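Local coordinates for protein tRNA modification GTPase MnmE (PDB 3GEE) that probably hydrolyses GTP to help add a carboxymethylaminomethyl group to the wobble uridine (U34) of certain tRNAs, acting as a folate-binding homodimer, at residues D42-V47 with G55-A60; R49-S54 with A65-L70; E232-V237 with T281-T286; D314-L319 with P342-L347. All coordinates share one frame; numbering follows the deposited sequence.

Contact 1: D42-V47 with G55-A60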
loop_
_atom_site.group_PDB
_atom_site.type_symbol
_atom_site.label_atom_id
_atom_site.label_comp_id
_atom_site.label_asym_id
_atom_site.label_seq_id
_atom_site.Cartn_x
_atom_site.Cartn_y
_atom_site.Cartn_z
ATOM N N ASP A 42 -7.857 20.409 17.247
ATOM C CA ASP A 42 -9.132 20.557 17.951
ATOM C C ASP A 42 -10.156 19.585 17.387
ATOM O O ASP A 42 -10.947 19.011 18.133
ATOM C CB ASP A 42 -9.667 21.984 17.859
ATOM C CG ASP A 42 -8.913 22.943 18.755
ATOM O OD1 ASP A 42 -9.465 23.335 19.803
ATOM O OD2 ASP A 42 -7.757 23.288 18.415
ATOM N N LEU A 43 -10.129 19.410 16.067
ATOM C CA LEU A 43 -10.988 18.450 15.384
ATOM C C LEU A 43 -10.621 17.043 15.820
ATOM O O LEU A 43 -11.490 16.252 16.185
ATOM C CB LEU A 43 -10.849 18.595 13.865
ATOM C CG LEU A 43 -11.838 19.443 13.051
ATOM C CD1 LEU A 43 -12.383 20.655 13.790
ATOM C CD2 LEU A 43 -11.193 19.865 11.750
ATOM N N ALA A 44 -9.324 16.750 15.807
ATOM C CA ALA A 44 -8.814 15.454 16.240
ATOM C C ALA A 44 -9.347 15.101 17.615
ATOM O O ALA A 44 -9.727 13.960 17.865
ATOM C CB ALA A 44 -7.303 15.465 16.255
ATOM N N ASP A 45 -9.396 16.100 18.491
ATOM C CA ASP A 45 -9.804 15.913 19.877
ATOM C C ASP A 45 -11.249 15.466 20.045
ATOM O O ASP A 45 -11.590 14.851 21.055
ATOM C CB ASP A 45 -9.545 17.188 20.680
ATOM C CG ASP A 45 -8.169 17.204 21.322
ATOM O OD1 ASP A 45 -7.653 16.119 21.680
ATOM O OD2 ASP A 45 -7.611 18.307 21.484
ATOM N N ARG A 46 -12.094 15.766 19.062
ATOM C CA ARG A 46 -13.493 15.347 19.120
ATOM C C ARG A 46 -13.607 13.829 19.022
ATOM O O ARG A 46 -14.537 13.237 19.566
ATOM C CB ARG A 46 -14.328 15.993 18.010
ATOM C CG ARG A 46 -14.350 17.513 18.006
ATOM C CD ARG A 46 -15.720 18.019 17.584
ATOM N NE ARG A 46 -15.652 19.062 16.558
ATOM C CZ ARG A 46 -15.874 18.858 15.258
ATOM N NH1 ARG A 46 -16.185 17.645 14.800
ATOM N NH2 ARG A 46 -15.790 19.874 14.407
ATOM N N VAL A 47 -12.647 13.206 18.339
ATOM C CA VAL A 47 -12.698 11.770 18.069
ATOM C C VAL A 47 -11.584 10.952 18.739
ATOM O O VAL A 47 -11.775 9.766 19.020
ATOM C CB VAL A 47 -12.750 11.476 16.547
ATOM C CG1 VAL A 47 -14.034 12.025 15.942
ATOM C CG2 VAL A 47 -11.536 12.046 15.835
ATOM N N GLY A 55 -4.493 13.807 28.533
ATOM C CA GLY A 55 -3.724 14.878 27.895
ATOM C C GLY A 55 -4.233 15.137 26.487
ATOM O O GLY A 55 -3.953 14.362 25.569
ATOM N N LYS A 56 -5.000 16.212 26.318
ATOM C CA LYS A 56 -5.601 16.530 25.022
ATOM C C LYS A 56 -4.557 16.844 23.950
ATOM O O LYS A 56 -3.487 17.379 24.243
ATOM C CB LYS A 56 -6.614 17.670 25.145
ATOM C CG LYS A 56 -8.004 17.208 25.560
ATOM C CD LYS A 56 -8.947 18.379 25.800
ATOM C CE LYS A 56 -10.130 17.954 26.670
ATOM N NZ LYS A 56 -10.895 19.107 27.227
ATOM N N LEU A 57 -4.883 16.491 22.710
ATOM C CA LEU A 57 -4.008 16.731 21.566
ATOM C C LEU A 57 -3.741 18.217 21.332
ATOM O O LEU A 57 -2.605 18.612 21.070
ATOM C CB LEU A 57 -4.600 16.090 20.301
ATOM C CG LEU A 57 -4.054 14.769 19.743
ATOM C CD1 LEU A 57 -3.502 13.823 20.807
ATOM C CD2 LEU A 57 -5.132 14.074 18.924
ATOM N N ALA A 58 -4.785 19.034 21.432
ATOM C CA ALA A 58 -4.653 20.475 21.253
ATOM C C ALA A 58 -3.737 21.110 22.305
ATOM O O ALA A 58 -3.320 22.257 22.156
ATOM C CB ALA A 58 -6.024 21.139 21.261
ATOM N N GLU A 59 -3.421 20.351 23.351
ATOM C CA GLU A 59 -2.555 20.807 24.431
ATOM C C GLU A 59 -1.135 20.257 24.311
ATOM O O GLU A 59 -0.306 20.481 25.189
ATOM C CB GLU A 59 -3.130 20.374 25.779
ATOM C CG GLU A 59 -4.497 20.949 26.123
ATOM C CD GLU A 59 -5.053 20.385 27.430
ATOM O OE1 GLU A 59 -4.672 19.253 27.819
ATOM O OE2 GLU A 59 -5.874 21.077 28.070
ATOM N N ALA A 60 -0.855 19.543 23.229
ATOM C CA ALA A 60 0.398 18.802 23.101
ATOM C C ALA A 60 1.459 19.559 22.318
ATOM O O ALA A 60 1.145 20.369 21.447
ATOM C CB ALA A 60 0.138 17.455 22.461
#

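Contact 2: R49-S54 with A65-L70. With FON (N-{[4-({[(6R)-2-amino-5-formyl-4-oxo-1,4,5,6,7,8-hexahydropteridin-6-yl]methyl}amino)phenyl]carbonyl}-L-glutamic acid), chain C.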
loop_
_atom_site.group_PDB
_atom_site.type_symbol
_atom_site.label_atom_id
_atom_site.label_comp_id
_atom_site.label_asym_id
_atom_site.label_seq_id
_atom_site.Cartn_x
_atom_site.Cartn_y
_atom_site.Cartn_z
ATOM N N ARG A 49 -9.208 9.777 21.828
ATOM C CA ARG A 49 -9.290 9.655 23.282
ATOM C C ARG A 49 -8.044 8.957 23.802
ATOM O O ARG A 49 -7.856 7.769 23.551
ATOM C CB ARG A 49 -10.517 8.843 23.706
ATOM C CG ARG A 49 -11.866 9.501 23.481
ATOM C CD ARG A 49 -12.955 8.673 24.149
ATOM N NE ARG A 49 -14.287 8.923 23.601
ATOM C CZ ARG A 49 -15.364 8.197 23.890
ATOM N NH1 ARG A 49 -15.277 7.167 24.725
ATOM N NH2 ARG A 49 -16.535 8.499 23.341
ATOM N N LYS A 50 -7.203 9.696 24.523
ATOM C CA LYS A 50 -5.951 9.162 25.068
ATOM C C LYS A 50 -6.250 8.023 26.036
ATOM O O LYS A 50 -7.127 8.148 26.892
ATOM C CB LYS A 50 -5.162 10.280 25.754
ATOM C CG LYS A 50 -3.653 10.088 25.773
ATOM C CD LYS A 50 -2.951 11.410 25.450
ATOM C CE LYS A 50 -1.521 11.474 25.980
ATOM N NZ LYS A 50 -0.643 10.384 25.459
ATOM N N VAL A 51 -5.533 6.912 25.888
ATOM C CA VAL A 51 -5.857 5.686 26.626
ATOM C C VAL A 51 -5.509 5.768 28.119
ATOM O O VAL A 51 -6.318 5.387 28.971
ATOM C CB VAL A 51 -5.214 4.433 25.978
ATOM C CG1 VAL A 51 -3.711 4.439 26.182
ATOM C CG2 VAL A 51 -5.834 3.154 26.531
ATOM N N HIS A 52 -4.308 6.254 28.427
ATOM C CA HIS A 52 -3.914 6.508 29.810
ATOM C C HIS A 52 -3.815 8.012 30.030
ATOM O O HIS A 52 -3.068 8.712 29.330
ATOM C CB HIS A 52 -2.601 5.799 30.151
ATOM C CG HIS A 52 -2.688 4.306 30.071
ATOM N ND1 HIS A 52 -2.467 3.609 28.903
ATOM C CD2 HIS A 52 -2.979 3.377 31.013
ATOM C CE1 HIS A 52 -2.616 2.316 29.126
ATOM N NE2 HIS A 52 -2.926 2.148 30.400
ATOM N N GLY A 53 -4.594 8.506 30.990
ATOM C CA GLY A 53 -4.719 9.942 31.221
ATOM C C GLY A 53 -5.470 10.623 30.091
ATOM O O GLY A 53 -5.805 9.989 29.084
ATOM N N SER A 54 -5.727 11.921 30.247
ATOM C CA SER A 54 -6.527 12.658 29.268
ATOM C C SER A 54 -5.820 13.875 28.655
ATOM O O SER A 54 -6.477 14.855 28.289
ATOM C CB SER A 54 -7.876 13.057 29.880
ATOM O OG SER A 54 -7.691 13.827 31.054
ATOM N N ALA A 65 3.973 12.053 20.158
ATOM C CA ALA A 65 3.076 10.966 19.753
ATOM C C ALA A 65 2.164 10.538 20.892
ATOM O O ALA A 65 2.561 10.574 22.056
ATOM C CB ALA A 65 3.877 9.784 19.250
ATOM N N HIS A 66 0.946 10.123 20.553
ATOM C CA HIS A 66 -0.064 9.795 21.557
ATOM C C HIS A 66 -0.859 8.543 21.220
ATOM O O HIS A 66 -1.492 8.456 20.167
ATOM C CB HIS A 66 -1.005 10.979 21.745
ATOM C CG HIS A 66 -0.288 12.271 21.942
ATOM N ND1 HIS A 66 0.062 12.740 23.188
ATOM C CD2 HIS A 66 0.183 13.172 21.052
ATOM C CE1 HIS A 66 0.701 13.889 23.058
ATOM N NE2 HIS A 66 0.789 14.173 21.772
ATOM N N PHE A 67 -0.823 7.580 22.129
ATOM C CA PHE A 67 -1.521 6.323 21.935
ATOM C C PHE A 67 -2.920 6.396 22.513
ATOM O O PHE A 67 -3.094 6.512 23.728
ATOM C CB PHE A 67 -0.743 5.167 22.571
ATOM C CG PHE A 67 -1.497 3.880 22.587
ATOM C CD1 PHE A 67 -1.790 3.215 21.404
ATOM C CD2 PHE A 67 -1.932 3.334 23.777
ATOM C CE1 PHE A 67 -2.504 2.020 21.417
ATOM C CE2 PHE A 67 -2.642 2.139 23.801
ATOM C CZ PHE A 67 -2.927 1.481 22.621
ATOM N N GLY A 68 -3.917 6.323 21.640
ATOM C CA GLY A 68 -5.310 6.325 22.076
ATOM C C GLY A 68 -6.247 5.590 21.140
ATOM O O GLY A 68 -5.813 4.768 20.328
ATOM N N ARG A 69 -7.537 5.893 21.254
ATOM C CA ARG A 69 -8.565 5.245 20.449
ATOM C C ARG A 69 -9.382 6.263 19.670
ATOM O O ARG A 69 -9.613 7.375 20.147
ATOM C CB ARG A 69 -9.491 4.420 21.336
ATOM C CG ARG A 69 -8.850 3.165 21.867
ATOM C CD ARG A 69 -9.753 2.444 22.847
ATOM N NE ARG A 69 -9.178 1.156 23.222
ATOM C CZ ARG A 69 -9.754 0.278 24.036
ATOM N NH1 ARG A 69 -10.939 0.537 24.580
ATOM N NH2 ARG A 69 -9.143 -0.868 24.307
ATOM N N LEU A 70 -9.811 5.884 18.470
ATOM C CA LEU A 70 -10.735 6.710 17.703
ATOM C C LEU A 70 -12.154 6.219 17.945
ATOM O O LEU A 70 -12.375 5.030 18.161
ATOM C CB LEU A 70 -10.381 6.686 16.221
ATOM C CG LEU A 70 -9.070 7.387 15.864
ATOM C CD1 LEU A 70 -8.621 7.020 14.462
ATOM C CD2 LEU A 70 -9.212 8.896 16.014
HETATM N N1 FON C . 1.022 3.396 15.034
HETATM C C2 FON C . 2.363 3.315 15.149
HETATM N NA2 FON C . 3.119 4.381 14.777
HETATM N N3 FON C . 2.983 2.202 15.624
HETATM C C4 FON C . 2.301 1.104 16.014
HETATM O O4 FON C . 2.934 0.115 16.442
HETATM C C4A FON C . 0.813 1.136 15.893
HETATM N N5 FON C . -0.113 0.150 16.251
HETATM C C6 FON C . -1.295 0.753 16.893
HETATM C C7 FON C . -2.014 1.382 15.706
HETATM N N8 FON C . -1.147 2.460 15.250
HETATM C C8A FON C . 0.210 2.383 15.375
HETATM C C9 FON C . -2.179 -0.199 17.703
HETATM N N10 FON C . -1.423 -0.979 18.673
HETATM C C11 FON C . 1.007 0.266 21.833
HETATM C C12 FON C . -0.117 -0.531 22.041
HETATM C C13 FON C . -0.917 -0.934 20.973
HETATM C C14 FON C . -0.615 -0.531 19.676
HETATM C C15 FON C . 0.525 0.259 19.462
HETATM C C16 FON C . 1.329 0.664 20.531
HETATM C C FON C . 1.839 0.667 23.026
HETATM O O FON C . 2.761 1.456 22.887
HETATM N N FON C . 1.536 0.114 24.209
HETATM C CA FON C . 1.600 0.740 25.526
HETATM C CB FON C . 0.594 1.887 25.671
HETATM C CG FON C . 0.807 2.751 26.918
HETATM C CD FON C . 0.516 4.213 26.633
HETATM O OE1 FON C . 1.395 4.896 26.056
HETATM O OE2 FON C . -0.588 4.695 26.988
HETATM C CT FON C . 1.347 -0.301 26.586
HETATM O O1 FON C . 2.092 -0.342 27.593
HETATM O O2 FON C . 0.393 -1.095 26.416
HETATM C CP1 FON C . 0.065 -1.080 16.018
HETATM O O3 FON C . -0.693 -1.689 15.283
#

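Contact 3: E232-V237 with T281-T286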
loop_
_atom_site.group_PDB
_atom_site.type_symbol
_atom_site.label_atom_id
_atom_site.label_comp_id
_atom_site.label_asym_id
_atom_site.label_seq_id
_atom_site.Cartn_x
_atom_site.Cartn_y
_atom_site.Cartn_z
ATOM N N GLU A 232 12.457 10.476 -17.291
ATOM C CA GLU A 232 11.349 9.800 -17.968
ATOM C C GLU A 232 11.784 8.728 -18.971
ATOM O O GLU A 232 10.970 8.252 -19.762
ATOM C CB GLU A 232 10.377 10.807 -18.599
ATOM C CG GLU A 232 10.986 11.784 -19.580
ATOM C CD GLU A 232 10.075 12.967 -19.855
ATOM O OE1 GLU A 232 10.036 13.443 -21.012
ATOM O OE2 GLU A 232 9.393 13.423 -18.909
ATOM N N GLY A 233 13.058 8.349 -18.931
ATOM C CA GLY A 233 13.553 7.241 -19.746
ATOM C C GLY A 233 13.737 7.550 -21.219
ATOM O O GLY A 233 13.254 8.565 -21.726
ATOM N N VAL A 234 14.447 6.657 -21.903
ATOM C CA VAL A 234 14.676 6.761 -23.339
ATOM C C VAL A 234 13.386 6.409 -24.072
ATOM O O VAL A 234 12.954 5.254 -24.066
ATOM C CB VAL A 234 15.826 5.826 -23.794
ATOM C CG1 VAL A 234 15.959 5.808 -25.311
ATOM C CG2 VAL A 234 17.141 6.236 -23.150
ATOM N N SER A 235 12.766 7.414 -24.684
ATOM C CA SER A 235 11.538 7.207 -25.445
ATOM C C SER A 235 11.864 6.522 -26.763
ATOM O O SER A 235 12.691 7.005 -27.538
ATOM C CB SER A 235 10.820 8.531 -25.693
ATOM O OG SER A 235 11.641 9.412 -26.431
ATOM N N THR A 236 11.226 5.384 -27.000
ATOM C CA THR A 236 11.519 4.576 -28.176
ATOM C C THR A 236 10.246 4.246 -28.951
ATOM O O THR A 236 9.251 3.797 -28.374
ATOM C CB THR A 236 12.270 3.269 -27.810
ATOM O OG1 THR A 236 11.428 2.437 -27.009
ATOM C CG2 THR A 236 13.533 3.569 -27.025
ATOM N N VAL A 237 10.285 4.482 -30.259
ATOM C CA VAL A 237 9.173 4.131 -31.136
ATOM C C VAL A 237 9.473 2.814 -31.844
ATOM O O VAL A 237 10.592 2.587 -32.307
ATOM C CB VAL A 237 8.874 5.242 -32.176
ATOM C CG1 VAL A 237 7.768 4.809 -33.128
ATOM C CG2 VAL A 237 8.482 6.535 -31.478
ATOM N N THR A 281 18.708 1.602 -17.106
ATOM C CA THR A 281 18.056 2.611 -17.939
ATOM C C THR A 281 16.660 2.145 -18.341
ATOM O O THR A 281 16.452 0.970 -18.643
ATOM C CB THR A 281 18.878 2.922 -19.210
ATOM O OG1 THR A 281 20.266 3.033 -18.880
ATOM C CG2 THR A 281 18.420 4.223 -19.842
ATOM N N MET A 282 15.714 3.079 -18.347
ATOM C CA MET A 282 14.327 2.781 -18.685
ATOM C C MET A 282 14.011 3.141 -20.141
ATOM O O MET A 282 14.462 4.170 -20.649
ATOM C CB MET A 282 13.400 3.532 -17.733
ATOM C CG MET A 282 11.964 3.051 -17.723
ATOM S SD MET A 282 10.977 4.006 -16.557
ATOM C CE MET A 282 10.939 5.612 -17.358
ATOM N N PHE A 283 13.235 2.286 -20.801
ATOM C CA PHE A 283 12.850 2.504 -22.189
ATOM C C PHE A 283 11.335 2.567 -22.333
ATOM O O PHE A 283 10.652 1.565 -22.131
ATOM C CB PHE A 283 13.414 1.398 -23.092
ATOM C CG PHE A 283 14.915 1.380 -23.171
ATOM C CD1 PHE A 283 15.659 0.563 -22.326
ATOM C CD2 PHE A 283 15.584 2.174 -24.094
ATOM C CE1 PHE A 283 17.050 0.545 -22.392
ATOM C CE2 PHE A 283 16.974 2.162 -24.170
ATOM C CZ PHE A 283 17.708 1.349 -23.319
ATOM N N ARG A 284 10.823 3.746 -22.689
ATOM C CA ARG A 284 9.392 3.940 -22.950
ATOM C C ARG A 284 9.022 3.499 -24.365
ATOM O O ARG A 284 9.246 4.234 -25.331
ATOM C CB ARG A 284 8.988 5.407 -22.749
ATOM C CG ARG A 284 9.084 5.905 -21.321
ATOM C CD ARG A 284 8.211 7.137 -21.106
ATOM N NE ARG A 284 8.312 7.659 -19.740
ATOM C CZ ARG A 284 7.637 7.187 -18.694
ATOM N NH1 ARG A 284 6.799 6.166 -18.839
ATOM N NH2 ARG A 284 7.800 7.734 -17.491
ATOM N N LEU A 285 8.459 2.296 -24.481
ATOM C CA LEU A 285 8.027 1.760 -25.772
ATOM C C LEU A 285 6.631 2.266 -26.110
ATOM O O LEU A 285 5.741 2.282 -25.252
ATOM C CB LEU A 285 8.020 0.228 -25.766
ATOM C CG LEU A 285 9.147 -0.591 -25.129
ATOM C CD1 LEU A 285 8.752 -2.060 -25.120
ATOM C CD2 LEU A 285 10.480 -0.406 -25.837
ATOM N N THR A 286 6.446 2.671 -27.367
ATOM C CA THR A 286 5.167 3.203 -27.848
ATOM C C THR A 286 5.108 3.243 -29.382
ATOM O O THR A 286 6.045 2.801 -30.058
ATOM C CB THR A 286 4.867 4.610 -27.240
ATOM O OG1 THR A 286 3.564 5.048 -27.647
ATOM C CG2 THR A 286 5.922 5.640 -27.660
#

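Contact 4: D314-L319 with P342-L347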
loop_
_atom_site.group_PDB
_atom_site.type_symbol
_atom_site.label_atom_id
_atom_site.label_comp_id
_atom_site.label_asym_id
_atom_site.label_seq_id
_atom_site.Cartn_x
_atom_site.Cartn_y
_atom_site.Cartn_z
ATOM N N ASP A 314 13.851 9.229 -28.837
ATOM C CA ASP A 314 15.297 9.030 -28.737
ATOM C C ASP A 314 15.801 7.904 -29.630
ATOM O O ASP A 314 16.884 8.001 -30.209
ATOM C CB ASP A 314 15.705 8.755 -27.287
ATOM C CG ASP A 314 15.197 9.805 -26.326
ATOM O OD1 ASP A 314 15.476 11.005 -26.544
ATOM O OD2 ASP A 314 14.520 9.430 -25.346
ATOM N N LEU A 315 15.009 6.841 -29.733
ATOM C CA LEU A 315 15.409 5.640 -30.450
ATOM C C LEU A 315 14.250 5.084 -31.261
ATOM O O LEU A 315 13.179 4.815 -30.723
ATOM C CB LEU A 315 15.934 4.590 -29.462
ATOM C CG LEU A 315 16.186 3.138 -29.874
ATOM C CD1 LEU A 315 17.255 3.043 -30.949
ATOM C CD2 LEU A 315 16.585 2.309 -28.664
ATOM N N ILE A 316 14.469 4.928 -32.563
ATOM C CA ILE A 316 13.481 4.302 -33.432
ATOM C C ILE A 316 13.947 2.902 -33.802
ATOM O O ILE A 316 15.074 2.717 -34.270
ATOM C CB ILE A 316 13.203 5.128 -34.712
ATOM C CG1 ILE A 316 12.829 6.569 -34.355
ATOM C CG2 ILE A 316 12.093 4.473 -35.524
ATOM C CD1 ILE A 316 12.758 7.515 -35.538
ATOM N N LEU A 317 13.084 1.920 -33.557
ATOM C CA LEU A 317 13.309 0.564 -34.028
ATOM C C LEU A 317 12.346 0.299 -35.172
ATOM O O LEU A 317 11.131 0.238 -34.961
ATOM C CB LEU A 317 13.091 -0.468 -32.913
ATOM C CG LEU A 317 13.892 -0.454 -31.606
ATOM C CD1 LEU A 317 13.461 -1.626 -30.739
ATOM C CD2 LEU A 317 15.398 -0.494 -31.825
ATOM N N TYR A 318 12.882 0.168 -36.384
ATOM C CA TYR A 318 12.066 -0.234 -37.523
ATOM C C TYR A 318 12.077 -1.748 -37.679
ATOM O O TYR A 318 13.118 -2.353 -37.939
ATOM C CB TYR A 318 12.490 0.448 -38.829
ATOM C CG TYR A 318 11.399 0.375 -39.877
ATOM C CD1 TYR A 318 10.534 1.446 -40.082
ATOM C CD2 TYR A 318 11.206 -0.781 -40.634
ATOM C CE1 TYR A 318 9.513 1.377 -41.028
ATOM C CE2 TYR A 318 10.190 -0.862 -41.579
ATOM C CZ TYR A 318 9.347 0.220 -41.774
ATOM O OH TYR A 318 8.338 0.143 -42.710
ATOM N N LEU A 319 10.905 -2.347 -37.500
ATOM C CA LEU A 319 10.731 -3.777 -37.669
ATOM C C LEU A 319 10.269 -4.096 -39.077
ATOM O O LEU A 319 9.318 -3.496 -39.587
ATOM C CB LEU A 319 9.716 -4.322 -36.668
ATOM C CG LEU A 319 10.209 -4.852 -35.321
ATOM C CD1 LEU A 319 9.018 -5.158 -34.446
ATOM C CD2 LEU A 319 11.054 -6.103 -35.487
ATOM N N PRO A 342 16.485 12.913 -37.910
ATOM C CA PRO A 342 17.946 12.790 -37.831
ATOM C C PRO A 342 18.485 12.827 -36.404
ATOM O O PRO A 342 19.572 12.301 -36.143
ATOM C CB PRO A 342 18.443 14.014 -38.605
ATOM C CG PRO A 342 17.331 14.986 -38.544
ATOM C CD PRO A 342 16.081 14.174 -38.560
ATOM N N ALA A 343 17.726 13.447 -35.502
ATOM C CA ALA A 343 18.092 13.551 -34.095
ATOM C C ALA A 343 18.036 12.193 -33.400
ATOM O O ALA A 343 18.863 11.896 -32.535
ATOM C CB ALA A 343 17.182 14.543 -33.391
ATOM N N ALA A 344 17.060 11.375 -33.790
ATOM C CA ALA A 344 16.850 10.052 -33.204
ATOM C C ALA A 344 17.974 9.076 -33.533
ATOM O O ALA A 344 18.773 9.312 -34.439
ATOM C CB ALA A 344 15.523 9.487 -33.673
ATOM N N LYS A 345 18.038 7.987 -32.778
ATOM C CA LYS A 345 18.900 6.878 -33.138
ATOM C C LYS A 345 18.071 5.863 -33.910
ATOM O O LYS A 345 17.019 5.416 -33.438
ATOM C CB LYS A 345 19.530 6.218 -31.913
ATOM C CG LYS A 345 20.595 5.207 -32.290
ATOM C CD LYS A 345 20.938 4.270 -31.154
ATOM C CE LYS A 345 21.939 3.223 -31.632
ATOM N NZ LYS A 345 22.478 2.410 -30.512
ATOM N N PHE A 346 18.548 5.512 -35.102
ATOM C CA PHE A 346 17.845 4.555 -35.938
ATOM C C PHE A 346 18.446 3.166 -35.823
ATOM O O PHE A 346 19.657 3.008 -35.678
ATOM C CB PHE A 346 17.809 5.007 -37.393
ATOM C CG PHE A 346 16.571 4.578 -38.106
ATOM C CD1 PHE A 346 16.472 3.304 -38.653
ATOM C CD2 PHE A 346 15.485 5.433 -38.198
ATOM C CE1 PHE A 346 15.318 2.896 -39.294
ATOM C CE2 PHE A 346 14.327 5.037 -38.843
ATOM C CZ PHE A 346 14.241 3.765 -39.392
ATOM N N LEU A 347 17.581 2.160 -35.887
ATOM C CA LEU A 347 17.984 0.782 -35.689
ATOM C C LEU A 347 17.010 -0.115 -36.442
ATOM O O LEU A 347 15.826 -0.182 -36.096
ATOM C CB LEU A 347 17.970 0.466 -34.189
ATOM C CG LEU A 347 19.098 -0.333 -33.532
ATOM C CD1 LEU A 347 18.990 -1.811 -33.865
ATOM C CD2 LEU A 347 20.480 0.226 -33.898
#

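Contact 1: D42-V47 with G55-A60
Asp45, in helix 40-47, faces the irregular loop at Leu57, the two CA atoms lying 6.1 Å apart, while one turn earlier Asp42 passes 5.6 Å from Ala58, CA to CA. The Asp45 carboxylate carries the contact by receiving two consecutive backbone amides. OD1 accepts the N-H of Leu57 at 3.0 Å through its syn lone pair, and OD2 accepts that of Ala58 at 2.9 Å, again on the syn side but with the donor 25° out of the carboxylate plane. The Asp45 side chain points from the helix toward the loop. Beneath this polar grip, CB of Ala44 packs on CD2 of Leu57 at 3.7 Å. An alanine in place of Asp45 would probably leave the Leu57 and Ala58 amides without these acceptors and weaken the tie between loop and helix. Arg86 holds the same loop from another direction, donating to the carbonyl oxygens of Ala58 and Ala60, and Leu57 continues inward onto His66, Ala82 and Val84 of the sheet. A helix carboxylate thus pins the loop that joins strands 48-50 and 64-71 in the TrmE N-terminal domain.

Contact 2: R49-S54 with A65-L70
Arg49 and Arg69 form a hydrogen-bonded antiparallel pair that attaches the short edge strand 48-50 to strand 64-71 of the mixed sheet in the TrmE N-terminal domain. Both of their backbone bonds, Arg49 N to Arg69 O and Arg69 N to Arg49 O, measure 3.0 Å. At the next pair the strands close to 4.2 Å between the CA atoms of Lys50 and Gly68, an approach that suits a residue without a side chain. The ladder ends with a straight bond from Val51 N to Phe67 O (3.3 Å, 169°). The close packing lies on the folate side: CG of Phe67, anti to its backbone N (chi1 171°), carries the ring to the folate, and one face is covered by the aminobenzoyl ring, whose C11 lies 3.9 Å above the plane and toward the rim. Tyr63 of the second subunit also packs on Phe67. The rest is looser. Lys50 reaches the ring edge of His66, where NZ makes a weak bond to ND1; at the far end of the pair the exposed Arg49 leads away to a salt bridge with Glu74. Beyond the strand, the exposed His52 grips the glutamate tail of the folate, its ND1 donating to ligand OE2 at 2.9 Å.

Contact 3: E232-V237 with T281-T286
Thr236 and Arg284 share the straightest polar link of this parallel strand pair: Thr236 N donates to Arg284 O at 2.8 Å with an N-H...O angle of 170°. The same carbonyl oxygen takes a second, weak bond from Thr236 OG1, which chi1 of 65° places between the backbone N and the carbonyl carbon. On one side along the ladder, Val234 N donates to Met282 O, also at 2.8 Å, and Arg284 N to Val234 O at 3.0 Å; on the other, Thr286 N reaches Thr236 O at 3.2 Å.

Outward from the ladder, the Arg284 side chain extends back to the end of helix 203-232, where NE makes a weak, bent bond to the carbonyl oxygen of Glu232. CE of Met282 lies 3.7 Å above one face of the guanidinium, toward its rim, and CB of Glu232 sits in plane at the edge. Gly233, with positive phi, turns the chain from helix to strand here. On the opposite sheet face the packing is mainly apolar. Val234 and Phe283 lie side by side, CB to CD2 at 3.7 Å, while CG2 of Thr236 touches the ring edge at the same CD2, 3.8 Å away. Phe276 of strand 274-278 meets the ring from beyond the pair, and Leu395 and Val396 cover Val234.

The Thr236 hydroxyl on this face is thus turned back to the backbone, while the other face carries the Arg284 side chain; a cationic group beside a helix C-terminus is likely to be electrostatically favourable. The backbone ladder sets the register of two strands that lead, respectively, into the P-loop and to Asp287, a predicted GTP-binding residue.

Contact 4: D314-L319 with P342-L347
The Phe346 ring reaches across to strand 315-321 and is met obliquely by two side chains: CB of Tyr318 lies 3.8 Å from CE1, and CG2 of Ile316 lies 4.0 Å from CE2. Phe346 CZ in turn approaches the Tyr318 ring, also obliquely. CG of Tyr318 is anti to the backbone N (chi1 -162°); the ring end leads away from the partner strand, and its hydroxyl makes a weak hydrogen bond to Glu330. Leu337 of helix 331-340 touches both aromatic residues. An alanine at Phe346 would probably leave Ile316 CG2 and Tyr318 CB without their cover and open a gap beneath Leu337. Farther along this face, Ile316 CD1 rests on Ala344 CB at 3.9 Å.

On the other face Leu317 and Leu347 lie side by side, CD2 to CB at 3.6 Å, and Leu315 CD1 runs against Lys345 CD at 3.9 Å. Lys345 then extends to the carbonyl oxygen of His391, while Leu388 and Met392 cover Leu317. Between the faces, Lys345 N donates to Asp314 O at 2.8 Å, Ile316 N to Lys345 O at 2.7 Å and Tyr318 N to Leu347 O; Leu347 N to Ile316 O is weak.

Two neighbouring parallel strands with helix 331-340 packed over their aromatic side make a beta-alpha-beta crossover of the G domain, whose second strand runs on to the NKxD sequence that in GTPases reads the guanine base.

Overall arrangement
The four contacts fall into two pairs in separate domains. Contacts 1 and 2 come first, their segments alternating along the sequence; their centres are 10 Å apart, and they touch within the folate-binding N-terminal domain. Contacts 3 and 4 follow in series in the G domain, 12 Å apart between centres, where strands 234-239 and 315-321 are neighbours in one sheet and Asp314 OD2 probably accepts a hydrogen bond from Ser235 N. Between the pairs, centres are about 50 to 62 Å apart; the nearest atoms of contacts 2 and 3 are about 36 Å apart. Folate and nucleotide sites are therefore built on separate sheets, and no contact of one pair touches one of the other.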